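Local coordinates for protein gdp-l-fucose synthetase (Naegleria fowleri, PDB 6AQZ) that binds NADP and probably catalyses the NADPH-dependent epimerisation and reduction that yields GDP-L-fucose, at residues L35-V44 against S240-L248. Residues are numbered along the deposited sequence; the frame is centred on the assembly and turned at random.
With NAP (NADP nicotinamide-adenine-dinucleotide phosphate), chain G.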
# COMPACT_ATOMS: atom_id res chain seq x y z
N LEU A 35 22.66 -5.64 10.02
CA LEU A 35 23.74 -4.75 9.60
C LEU A 35 23.60 -3.32 10.17
O LEU A 35 24.45 -2.85 10.93
CB LEU A 35 23.79 -4.72 8.07
CG LEU A 35 24.71 -3.67 7.47
CD1 LEU A 35 26.17 -4.00 7.85
CD2 LEU A 35 24.56 -3.58 5.99
N PHE A 36 22.49 -2.64 9.84
CA PHE A 36 22.30 -1.25 10.25
C PHE A 36 22.23 -1.16 11.77
O PHE A 36 22.88 -0.29 12.38
CB PHE A 36 21.02 -0.69 9.59
CG PHE A 36 20.99 0.83 9.41
CD1 PHE A 36 21.98 1.66 9.94
CD2 PHE A 36 19.95 1.43 8.71
CE1 PHE A 36 21.93 3.02 9.78
CE2 PHE A 36 19.89 2.83 8.54
CZ PHE A 36 20.88 3.62 9.08
N GLY A 37 21.51 -2.08 12.40
CA GLY A 37 21.34 -2.04 13.84
C GLY A 37 22.65 -2.15 14.61
O GLY A 37 22.86 -1.43 15.59
N LYS A 38 23.52 -3.10 14.20
CA LYS A 38 24.81 -3.27 14.88
C LYS A 38 25.68 -2.03 14.73
O LYS A 38 26.47 -1.71 15.61
CB LYS A 38 25.54 -4.51 14.34
CG LYS A 38 24.82 -5.83 14.63
CD LYS A 38 24.71 -6.15 16.11
CE LYS A 38 25.97 -6.84 16.60
NZ LYS A 38 25.81 -7.29 18.00
N ALA A 39 25.56 -1.34 13.59
CA ALA A 39 26.30 -0.10 13.42
C ALA A 39 25.83 0.96 14.41
O ALA A 39 26.65 1.62 15.06
CB ALA A 39 26.16 0.38 11.98
N VAL A 40 24.51 1.10 14.58
CA VAL A 40 24.00 2.03 15.58
C VAL A 40 24.51 1.66 16.96
O VAL A 40 24.95 2.52 17.73
CB VAL A 40 22.45 2.08 15.53
CG1 VAL A 40 21.91 2.89 16.69
CG2 VAL A 40 21.98 2.66 14.20
N GLU A 41 24.49 0.36 17.29
CA GLU A 41 24.98 -0.09 18.59
C GLU A 41 26.46 0.25 18.79
O GLU A 41 26.89 0.61 19.89
CB GLU A 41 24.76 -1.60 18.74
CG GLU A 41 25.24 -2.17 20.06
CD GLU A 41 25.11 -3.68 20.14
OE1 GLU A 41 25.16 -4.37 19.09
OE2 GLU A 41 24.93 -4.18 21.27
N HIS A 42 27.25 0.15 17.72
CA HIS A 42 28.66 0.50 17.79
C HIS A 42 28.86 2.00 18.03
O HIS A 42 29.66 2.40 18.88
CB HIS A 42 29.36 0.04 16.51
CG HIS A 42 30.78 0.48 16.40
ND1 HIS A 42 31.20 1.44 15.50
CD2 HIS A 42 31.89 0.10 17.08
CE1 HIS A 42 32.50 1.63 15.64
NE2 HIS A 42 32.94 0.83 16.59
N ILE A 43 28.14 2.85 17.29
CA ILE A 43 28.28 4.29 17.49
C ILE A 43 27.80 4.70 18.88
O ILE A 43 28.48 5.46 19.59
CB ILE A 43 27.53 5.06 16.39
CG1 ILE A 43 28.17 4.78 15.03
CG2 ILE A 43 27.46 6.57 16.71
CD1 ILE A 43 29.65 5.08 15.03
N VAL A 44 26.66 4.15 19.32
CA VAL A 44 26.16 4.48 20.65
C VAL A 44 27.22 4.19 21.71
O VAL A 44 27.42 4.99 22.64
CB VAL A 44 24.85 3.72 20.92
CG1 VAL A 44 24.59 3.59 22.43
CG2 VAL A 44 23.66 4.43 20.26
N SER A 240 28.09 1.43 6.92
CA SER A 240 27.06 1.35 7.94
C SER A 240 27.37 2.21 9.17
O SER A 240 26.44 2.77 9.76
CB SER A 240 26.85 -0.11 8.33
OG SER A 240 28.01 -0.63 8.94
N HIS A 241 28.64 2.33 9.57
CA HIS A 241 28.92 3.21 10.71
C HIS A 241 28.61 4.67 10.38
O HIS A 241 28.08 5.41 11.22
CB HIS A 241 30.37 3.05 11.15
CG HIS A 241 30.68 1.71 11.73
ND1 HIS A 241 31.94 1.36 12.18
CD2 HIS A 241 29.90 0.62 11.91
CE1 HIS A 241 31.91 0.12 12.63
NE2 HIS A 241 30.69 -0.35 12.47
N ASP A 242 28.91 5.11 9.15
CA ASP A 242 28.50 6.44 8.73
C ASP A 242 26.98 6.58 8.70
O ASP A 242 26.43 7.57 9.20
CB ASP A 242 29.09 6.75 7.36
CG ASP A 242 30.56 6.95 7.38
OD1 ASP A 242 31.16 7.03 8.48
OD2 ASP A 242 31.12 7.07 6.27
N ALA A 243 26.28 5.58 8.15
CA ALA A 243 24.82 5.63 8.13
C ALA A 243 24.26 5.72 9.55
O ALA A 243 23.27 6.43 9.79
CB ALA A 243 24.25 4.39 7.43
N ALA A 244 24.89 5.01 10.49
CA ALA A 244 24.46 5.05 11.89
C ALA A 244 24.61 6.45 12.50
O ALA A 244 23.78 6.86 13.32
CB ALA A 244 25.25 4.02 12.71
N ARG A 245 25.69 7.17 12.16
CA ARG A 245 25.87 8.53 12.65
C ARG A 245 24.84 9.48 12.01
O ARG A 245 24.27 10.34 12.69
CB ARG A 245 27.30 9.01 12.38
CG ARG A 245 28.36 8.33 13.25
CD ARG A 245 29.71 9.02 13.13
NE ARG A 245 30.30 8.80 11.82
CZ ARG A 245 30.68 9.75 10.98
NH1 ARG A 245 30.53 11.04 11.28
NH2 ARG A 245 31.22 9.40 9.81
N MET A 246 24.59 9.31 10.70
CA MET A 246 23.56 10.09 10.03
C MET A 246 22.19 9.80 10.61
O MET A 246 21.37 10.71 10.80
CB MET A 246 23.57 9.78 8.54
CG MET A 246 24.92 10.02 7.92
SD MET A 246 25.09 9.33 6.28
CE MET A 246 24.34 10.60 5.28
N LEU A 247 21.93 8.53 10.92
CA LEU A 247 20.65 8.18 11.54
C LEU A 247 20.55 8.81 12.92
O LEU A 247 19.48 9.31 13.30
CB LEU A 247 20.48 6.66 11.61
CG LEU A 247 19.30 6.02 12.36
CD1 LEU A 247 17.92 6.44 11.77
CD2 LEU A 247 19.43 4.52 12.28
N LEU A 248 21.64 8.77 13.70
CA LEU A 248 21.59 9.35 15.04
C LEU A 248 21.44 10.87 14.99
O LEU A 248 20.67 11.44 15.77
CB LEU A 248 22.83 8.93 15.83
CG LEU A 248 22.72 7.45 16.19
CD1 LEU A 248 24.02 6.91 16.79
CD2 LEU A 248 21.53 7.15 17.10
PA NAP G . 19.42 -7.15 8.12
O1A NAP G . 18.88 -8.24 7.25
O2A NAP G . 20.91 -6.95 8.29
O5B NAP G . 18.79 -7.23 9.64
C5B NAP G . 17.42 -7.03 9.52
C4B NAP G . 16.85 -7.02 10.97
O4B NAP G . 15.42 -7.26 10.97
C3B NAP G . 17.55 -8.12 11.88
O3B NAP G . 17.71 -7.63 13.18
C2B NAP G . 16.45 -9.19 11.97
O2B NAP G . 16.41 -9.84 13.13
C1B NAP G . 15.20 -8.21 12.00
N9A NAP G . 13.95 -8.91 11.74
C8A NAP G . 13.53 -9.47 10.55
N7A NAP G . 12.31 -10.05 10.64
C5A NAP G . 11.94 -9.87 11.96
C6A NAP G . 10.80 -10.25 12.65
N6A NAP G . 9.77 -10.93 12.00
N1A NAP G . 10.63 -9.94 13.96
C2A NAP G . 11.68 -9.25 14.51
N3A NAP G . 12.84 -8.83 13.98
C4A NAP G . 12.94 -9.15 12.67
O3 NAP G . 18.72 -5.84 7.37
PN NAP G . 19.61 -4.51 7.43
O1N NAP G . 20.01 -4.11 8.79
O2N NAP G . 20.51 -4.35 6.23
O5D NAP G . 18.45 -3.26 7.04
C5D NAP G . 17.63 -2.95 8.09
C4D NAP G . 16.79 -1.80 7.57
O4D NAP G . 17.62 -1.03 6.67
C3D NAP G . 15.61 -2.41 6.69
O3D NAP G . 14.44 -1.71 6.94
C2D NAP G . 16.11 -2.20 5.24
O2D NAP G . 15.11 -1.92 4.33
C1D NAP G . 16.96 -0.91 5.41
N1N NAP G . 17.92 -0.76 4.28
C2N NAP G . 19.05 -1.57 4.16
C3N NAP G . 19.90 -1.42 3.08
C7N NAP G . 21.10 -2.30 2.95
O7N NAP G . 21.85 -2.28 1.96
N7N NAP G . 21.41 -3.18 3.99
C4N NAP G . 19.64 -0.44 2.00
C5N NAP G . 18.40 0.36 2.21
C6N NAP G . 17.62 0.19 3.28
P2B NAP G . 17.43 -11.38 13.25
O1X NAP G . 18.80 -10.78 13.19
O2X NAP G . 16.96 -11.89 14.62
O3X NAP G . 16.94 -12.11 12.04
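The methyl of A244 presses onto the backbone of helix 35-46 where A39 joins V40, its CB 3.5 Å from V40 N, and the small side chains of A39 and A244 are consistent with the close approach, 8.1 Å between the axes of segments 35-44 and 240-248. A39 CB in turn rests on the first turn of helix 240-253, 3.3 Å from S240 O. Next to this small-residue crossing, I43 enters as a knob among H241, A244, R245 and L248: CG1 lies on the A244 methyl, CD1 reaches the aliphatic CG of R245, and CG2 of I43 lies 3.5 Å from L248 CD1, the side chains of I43 and L248 running antiparallel alongside each other. Toward the cofactor end, F36 has CG anti to the backbone N (chi1 -155°), which carries the ring across to the second helix. Its CE1 edge abuts A243, while L247 CD2 makes an off-centre CH-pi contact, 4.1 Å from the ring centroid of F36; V40 CG2 packs against the same L247 methyl.

Helix 35-46 follows strand 26-30 in the strand-turn-helix of a Rossmann fold, consistent with the glycine-rich TGxxGxxG turn of extended short-chain dehydrogenases, whose last glycine is G37. Its first turn meets the NADP pyrophosphate through backbone amides: L35 N donates to O2A of the cofactor at 2.8 Å in a nearly straight bond (168°), and F36 N to O1N. The F36 ring also has O4D of the nicotinamide ribose at its edge.

At the more exposed margin, H42 and H241 form an offset stack, centroids 4.2 Å apart and planes at 26°, with H42 ND1 over one face of H241. Further out, R245 NH2 is salt-bridged to D242 OD1 and also hydrogen-bonded to Q317 O, while F55 and W53 of strand 52-55 touch V40 and L248, respectively.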